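Side-chain contacts in glutaminase 1 (Escherichia coli, PDB 1U60), which catalyses the hydrolysis of L-glutamine to L-glutamate and ammonium, as a serine-beta-lactamase-like glutaminase: residues Ala27-Ile30 against Pro31-Asn35; Leu181-Ala185 against Met186-Asp190; Ile203-Ala206 against Thr207-Ala210. One frame throughout, in Å; residues are numbered along the deposited sequence.

Interaction 1: residues Ala27-Ile30 against Pro31-Asn35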
# COMPACT_ATOMS: atom_id res chain seq x y z
N ALA A 27 -17.39 0.66 -19.52
CA ALA A 27 -18.39 -0.01 -18.71
C ALA A 27 -19.71 0.03 -19.48
O ALA A 27 -20.01 1.05 -20.11
CB ALA A 27 -18.54 0.68 -17.35
N ASP A 28 -20.42 -1.10 -19.50
CA ASP A 28 -21.66 -1.18 -20.28
C ASP A 28 -22.81 -1.93 -19.60
O ASP A 28 -23.79 -2.32 -20.24
CB ASP A 28 -21.34 -1.73 -21.68
CG ASP A 28 -20.91 -3.19 -21.66
OD1 ASP A 28 -20.88 -3.80 -20.58
OD2 ASP A 28 -20.62 -3.80 -22.71
N TYR A 29 -22.76 -2.07 -18.29
CA TYR A 29 -23.80 -2.79 -17.58
C TYR A 29 -25.07 -1.96 -17.44
O TYR A 29 -26.11 -2.52 -17.14
CB TYR A 29 -23.32 -3.32 -16.24
CG TYR A 29 -22.89 -2.23 -15.30
CD1 TYR A 29 -21.57 -1.77 -15.27
CD2 TYR A 29 -23.79 -1.66 -14.45
CE1 TYR A 29 -21.20 -0.76 -14.40
CE2 TYR A 29 -23.42 -0.65 -13.59
CZ TYR A 29 -22.14 -0.21 -13.59
OH TYR A 29 -21.80 0.80 -12.71
N ILE A 30 -24.97 -0.64 -17.64
CA ILE A 30 -26.13 0.24 -17.79
C ILE A 30 -25.90 1.08 -19.04
O ILE A 30 -24.77 1.38 -19.38
CB ILE A 30 -26.40 1.16 -16.59
CG1 ILE A 30 -25.14 1.94 -16.15
CG2 ILE A 30 -26.96 0.35 -15.38
CD1 ILE A 30 -25.47 3.12 -15.24
N PRO A 31 -26.96 1.41 -19.76
CA PRO A 31 -26.81 2.17 -21.01
C PRO A 31 -26.09 3.51 -20.90
O PRO A 31 -25.34 3.86 -21.81
CB PRO A 31 -28.26 2.36 -21.48
CG PRO A 31 -28.97 1.20 -20.93
CD PRO A 31 -28.36 0.97 -19.56
N PHE A 32 -26.32 4.25 -19.82
CA PHE A 32 -25.70 5.54 -19.67
C PHE A 32 -24.18 5.40 -19.85
O PHE A 32 -23.57 6.18 -20.58
CB PHE A 32 -26.01 6.15 -18.29
CG PHE A 32 -25.51 7.56 -18.13
CD1 PHE A 32 -26.30 8.63 -18.47
CD2 PHE A 32 -24.23 7.81 -17.65
CE1 PHE A 32 -25.85 9.95 -18.29
CE2 PHE A 32 -23.76 9.09 -17.52
CZ PHE A 32 -24.57 10.17 -17.84
N LEU A 33 -23.56 4.46 -19.13
CA LEU A 33 -22.11 4.27 -19.22
C LEU A 33 -21.70 3.77 -20.61
O LEU A 33 -20.66 4.16 -21.14
CB LEU A 33 -21.64 3.33 -18.10
CG LEU A 33 -21.78 3.89 -16.70
CD1 LEU A 33 -21.46 2.81 -15.67
CD2 LEU A 33 -20.85 5.12 -16.50
N ALA A 34 -22.48 2.84 -21.18
CA ALA A 34 -22.18 2.29 -22.48
C ALA A 34 -22.13 3.37 -23.59
O ALA A 34 -21.33 3.28 -24.52
CB ALA A 34 -23.23 1.23 -22.86
N ASN A 35 -22.93 4.40 -23.40
CA ASN A 35 -23.23 5.44 -24.41
C ASN A 35 -22.34 6.67 -24.27
O ASN A 35 -22.37 7.57 -25.10
CB ASN A 35 -24.70 5.86 -24.28
CG ASN A 35 -25.67 4.78 -24.76
OD1 ASN A 35 -25.29 3.85 -25.47
ND2 ASN A 35 -26.96 4.90 -24.35

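Interaction 2: residues Leu181-Ala185 against Met186-Asp190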
# COMPACT_ATOMS: atom_id res chain seq x y z
N LEU A 181 -22.67 -4.51 9.20
CA LEU A 181 -23.51 -3.49 8.62
C LEU A 181 -24.26 -2.79 9.73
O LEU A 181 -24.80 -3.46 10.62
CB LEU A 181 -24.48 -4.04 7.58
CG LEU A 181 -24.90 -2.93 6.59
CD1 LEU A 181 -23.85 -2.73 5.53
CD2 LEU A 181 -26.25 -3.19 5.93
N TYR A 182 -24.24 -1.47 9.70
CA TYR A 182 -24.60 -0.64 10.88
C TYR A 182 -25.89 0.13 10.69
O TYR A 182 -26.24 1.01 11.52
CB TYR A 182 -23.42 0.25 11.29
CG TYR A 182 -22.16 -0.60 11.31
CD1 TYR A 182 -21.96 -1.54 12.32
CD2 TYR A 182 -21.23 -0.53 10.30
CE1 TYR A 182 -20.88 -2.38 12.36
CE2 TYR A 182 -20.08 -1.43 10.29
CZ TYR A 182 -19.94 -2.33 11.34
OH TYR A 182 -18.89 -3.20 11.41
N CYS A 183 -26.61 -0.21 9.64
CA CYS A 183 -28.00 0.25 9.47
C CYS A 183 -28.74 -0.79 8.66
O CYS A 183 -28.18 -1.86 8.32
CB CYS A 183 -28.09 1.64 8.83
SG CYS A 183 -27.63 1.71 7.06
N ASP A 184 -30.00 -0.55 8.40
CA ASP A 184 -30.84 -1.42 7.58
C ASP A 184 -30.15 -1.75 6.24
O ASP A 184 -29.61 -0.86 5.61
CB ASP A 184 -32.15 -0.69 7.37
CG ASP A 184 -33.07 -1.39 6.41
OD1 ASP A 184 -33.80 -2.32 6.85
OD2 ASP A 184 -33.18 -1.07 5.20
N ALA A 185 -30.17 -3.02 5.82
CA ALA A 185 -29.40 -3.47 4.66
C ALA A 185 -29.83 -2.73 3.39
O ALA A 185 -28.98 -2.33 2.60
CB ALA A 185 -29.54 -4.98 4.48
N MET A 186 -31.13 -2.57 3.17
CA MET A 186 -31.57 -2.00 1.90
C MET A 186 -31.37 -0.48 1.90
O MET A 186 -31.04 0.07 0.88
CB MET A 186 -32.98 -2.48 1.47
CG MET A 186 -32.95 -4.00 0.95
SD MET A 186 -31.66 -4.63 -0.35
CE MET A 186 -30.30 -5.09 0.70
N GLU A 187 -31.48 0.18 3.06
CA GLU A 187 -31.05 1.58 3.19
C GLU A 187 -29.59 1.79 2.82
O GLU A 187 -29.27 2.73 2.09
CB GLU A 187 -31.27 2.07 4.64
CG GLU A 187 -30.69 3.44 5.00
CD GLU A 187 -31.07 3.92 6.41
OE1 GLU A 187 -31.96 3.24 7.04
OE2 GLU A 187 -30.50 4.97 6.87
N ALA A 188 -28.71 0.97 3.36
CA ALA A 188 -27.30 1.06 3.02
C ALA A 188 -27.07 0.87 1.53
O ALA A 188 -26.29 1.59 0.90
CB ALA A 188 -26.47 0.07 3.81
N CYS A 189 -27.76 -0.11 0.95
CA CYS A 189 -27.56 -0.44 -0.45
C CYS A 189 -28.08 0.72 -1.30
O CYS A 189 -27.43 1.15 -2.24
CB CYS A 189 -28.23 -1.78 -0.78
SG CYS A 189 -27.95 -2.33 -2.48
N ASP A 190 -29.23 1.26 -0.95
CA ASP A 190 -29.82 2.36 -1.68
C ASP A 190 -28.85 3.56 -1.67
O ASP A 190 -28.55 4.11 -2.71
CB ASP A 190 -31.16 2.69 -1.02
CG ASP A 190 -31.84 3.96 -1.54
OD1 ASP A 190 -31.44 4.59 -2.57
OD2 ASP A 190 -32.82 4.41 -0.92
O HOH W 1 -33.42 -3.90 4.72
O HOH W 2 -31.40 1.81 9.50

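Interaction 3: residues Ile203-Ala206 against Thr207-Ala210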
# COMPACT_ATOMS: atom_id res chain seq x y z
N ILE A 203 -11.88 18.50 -13.49
CA ILE A 203 -11.42 19.53 -12.56
C ILE A 203 -11.98 19.28 -11.17
O ILE A 203 -11.28 19.47 -10.19
CB ILE A 203 -11.70 20.93 -13.15
CG1 ILE A 203 -10.65 21.17 -14.26
CG2 ILE A 203 -11.51 22.01 -12.11
CD1 ILE A 203 -10.93 22.32 -15.12
N GLU A 204 -13.26 18.91 -11.10
CA GLU A 204 -13.88 18.58 -9.83
C GLU A 204 -13.23 17.38 -9.17
O GLU A 204 -12.97 17.39 -7.97
CB GLU A 204 -15.37 18.37 -10.04
CG GLU A 204 -16.02 19.73 -10.32
CD GLU A 204 -17.44 19.66 -10.91
OE1 GLU A 204 -17.88 18.58 -11.42
OE2 GLU A 204 -18.08 20.75 -10.91
N LEU A 205 -12.89 16.37 -9.97
CA LEU A 205 -12.15 15.21 -9.43
C LEU A 205 -10.79 15.60 -8.89
O LEU A 205 -10.41 15.18 -7.79
CB LEU A 205 -12.06 14.11 -10.45
CG LEU A 205 -11.35 12.81 -10.07
CD1 LEU A 205 -12.01 12.26 -8.79
CD2 LEU A 205 -11.39 11.77 -11.17
N ALA A 206 -10.06 16.41 -9.64
CA ALA A 206 -8.78 16.93 -9.19
C ALA A 206 -8.90 17.78 -7.95
O ALA A 206 -8.00 17.80 -7.13
CB ALA A 206 -8.04 17.69 -10.30
N THR A 207 -10.05 18.45 -7.79
CA THR A 207 -10.31 19.23 -6.59
C THR A 207 -10.46 18.35 -5.34
O THR A 207 -9.95 18.69 -4.29
CB THR A 207 -11.56 20.07 -6.80
OG1 THR A 207 -11.37 20.98 -7.90
CG2 THR A 207 -11.80 20.93 -5.59
N LEU A 208 -11.18 17.22 -5.47
CA LEU A 208 -11.24 16.22 -4.40
C LEU A 208 -9.81 15.87 -4.00
O LEU A 208 -9.49 15.87 -2.80
CB LEU A 208 -11.99 14.99 -4.86
CG LEU A 208 -11.87 13.69 -4.01
CD1 LEU A 208 -12.29 13.89 -2.56
CD2 LEU A 208 -12.64 12.55 -4.61
N GLY A 209 -8.97 15.60 -4.98
CA GLY A 209 -7.56 15.32 -4.71
C GLY A 209 -6.82 16.44 -3.99
O GLY A 209 -6.03 16.18 -3.08
N ALA A 210 -7.07 17.68 -4.41
CA ALA A 210 -6.41 18.83 -3.87
C ALA A 210 -6.88 19.12 -2.43
O ALA A 210 -6.10 19.54 -1.60
CB ALA A 210 -6.63 20.02 -4.73

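Interaction 1: residues Ala27-Ile30 against Pro31-Asn35
The phenol ring of Y29 meets one methyl group of L33: CD1 comes in obliquely at the hydroxyl end and lies 3.6 Å from Y29 OH. The same ring touches E65 and V262, and its OH is hydrogen-bonded to OE2 of E161, a predicted substrate-binding residue, so the contact borders the probable glutamine pocket. The other flat group, the ring of F32, leads away from residues 27-30 and lies against E156 and V157 of helix 155-162. The motif is a turn running into a short helix: I30 occupies the N-cap position and P31, which has no N-H to offer, begins the helix.

I30 and L33 make the buried part. I30 CG1 stands between its own backbone N and carbonyl carbon (chi1 51°), and this torsion brings it to 3.8 Å from L33 CD1. A27 closes in from another direction, its CB 4.0 Å from L33 CD1, so that one leucine methyl is touched by A27, Y29 and I30. Beyond L33, the chain doubles back far enough for D28 CB to rest 3.7 Å from A34 CB. I30 also reaches helix 155-162, touching S160 and E161.

The polar evidence for a helical turn is the bond from A34 N to I30 O, 3.3 Å long and fairly straight (165° at the hydrogen), with the donor in the carbonyl plane. One residue further on, N35 N donates to P31 O at 2.9 Å. The carbonyl of L33 is taken by ND2 of N26, just ahead of the turn. A27 O faces the same backbone but forms no N-H bond with it; instead A34 CA makes a CA-H...O contact with A27 O at 3.4 Å.

Interaction 2: residues Leu181-Ala185 against Met186-Asp190
The carboxylate of D184 caps the helix that opens at A185, taking backbone N-H groups from two residues of its first turn. The stronger bond is E187 N to D184 OD2, 3.0 Å with 162° at the hydrogen; it arrives on the anti side of the carboxylate, 17° out of plane. M186 N reaches the same OD2 only weakly, at 3.3 Å, and gains a second acceptor in a water 3.1 Å from M186 N, which also donates a weak bond to D184 OD1. With CG anti to the backbone N (chi1 174°), the aspartate group folds over the helix start, where the helix dipole would be expected to favour its negative charge.

E187 answers in the other direction, but only through a water: a second water accepts from D184 N at 3.0 Å and donates to E187 OE1 at 2.9 Å. The other carboxylate oxygen, OE2, forms a salt bridge with NE of R135, which would help offset the two nearby acidic groups.

Main-chain bonds complete the turn: A188 N to D184 O at 3.0 Å, and C189 N to A185 O. On the apolar side, C183 SG lies 3.8 Å from A188 CB, linking the residue before the cap to the fourth helical residue, the positions of a hydrophobic staple. L181 CD2 also touches A188 CB.

Three helices surround this start of helix 185-195. Helix 117-126 takes L181, C183 and A188, all of which touch S125; helix 132-147 supplies R135 and V132 on the glutamate side; and helix 166-178 meets A185 and M186 through W173 and C189 through R169.

Interaction 3: residues Ile203-Ala206 against Thr207-Ala210
T207 leans back against the preceding turn of its helix, and each part of its side chain has a definite neighbour. CB lies 3.2 Å from E204 O. From there OG1 turns beside the backbone N (chi1 -60°) and donates to I203 O at 2.7 Å. CG2 takes the branch anti to the backbone N, pointing elsewhere, and the side chain as a whole touches V46 and L220.

I203 O is thus gripped twice by one residue, since T207 N also donates to it at 2.9 Å. The donors reach the carbonyl from opposite faces of its plane, OG1 tilted 35° and N 26°. This satisfies the buried hydroxyl inside the helix itself.

The regular i to i+4 pattern continues with L208 N to E204 O, G209 N to L205 O and A210 N to A206 O, the last 2.9 Å long. On another side L205 CD1 comes within 4.2 Å of L208 CD2, while the E204 carboxylate is held by R61.

I203, A206, T207 and A210 all touch strand 42-47: a helix laid on an antiparallel five-stranded sheet, as in the serine-beta-lactamase-like fold.

In the fold
The three contacts follow one another along the chain, each closing before the next opens, and none touches another. Centre to centre, interaction 1 lies about 25 Å from interaction 2 and about 24 Å from interaction 3, while interactions 2 and 3 are about 28 Å apart on opposite sides of the chain's centre. Interaction 3 belongs to the helix packed on the five-stranded sheet; interaction 2 starts a helix in the all-helical part. Helix 155-162 connects the first two: residues 27-35 lie against it, and Q162 at its end bonds to D190 O. E161 on that helix is a predicted substrate ligand, consistent with a pocket between sheet and helices.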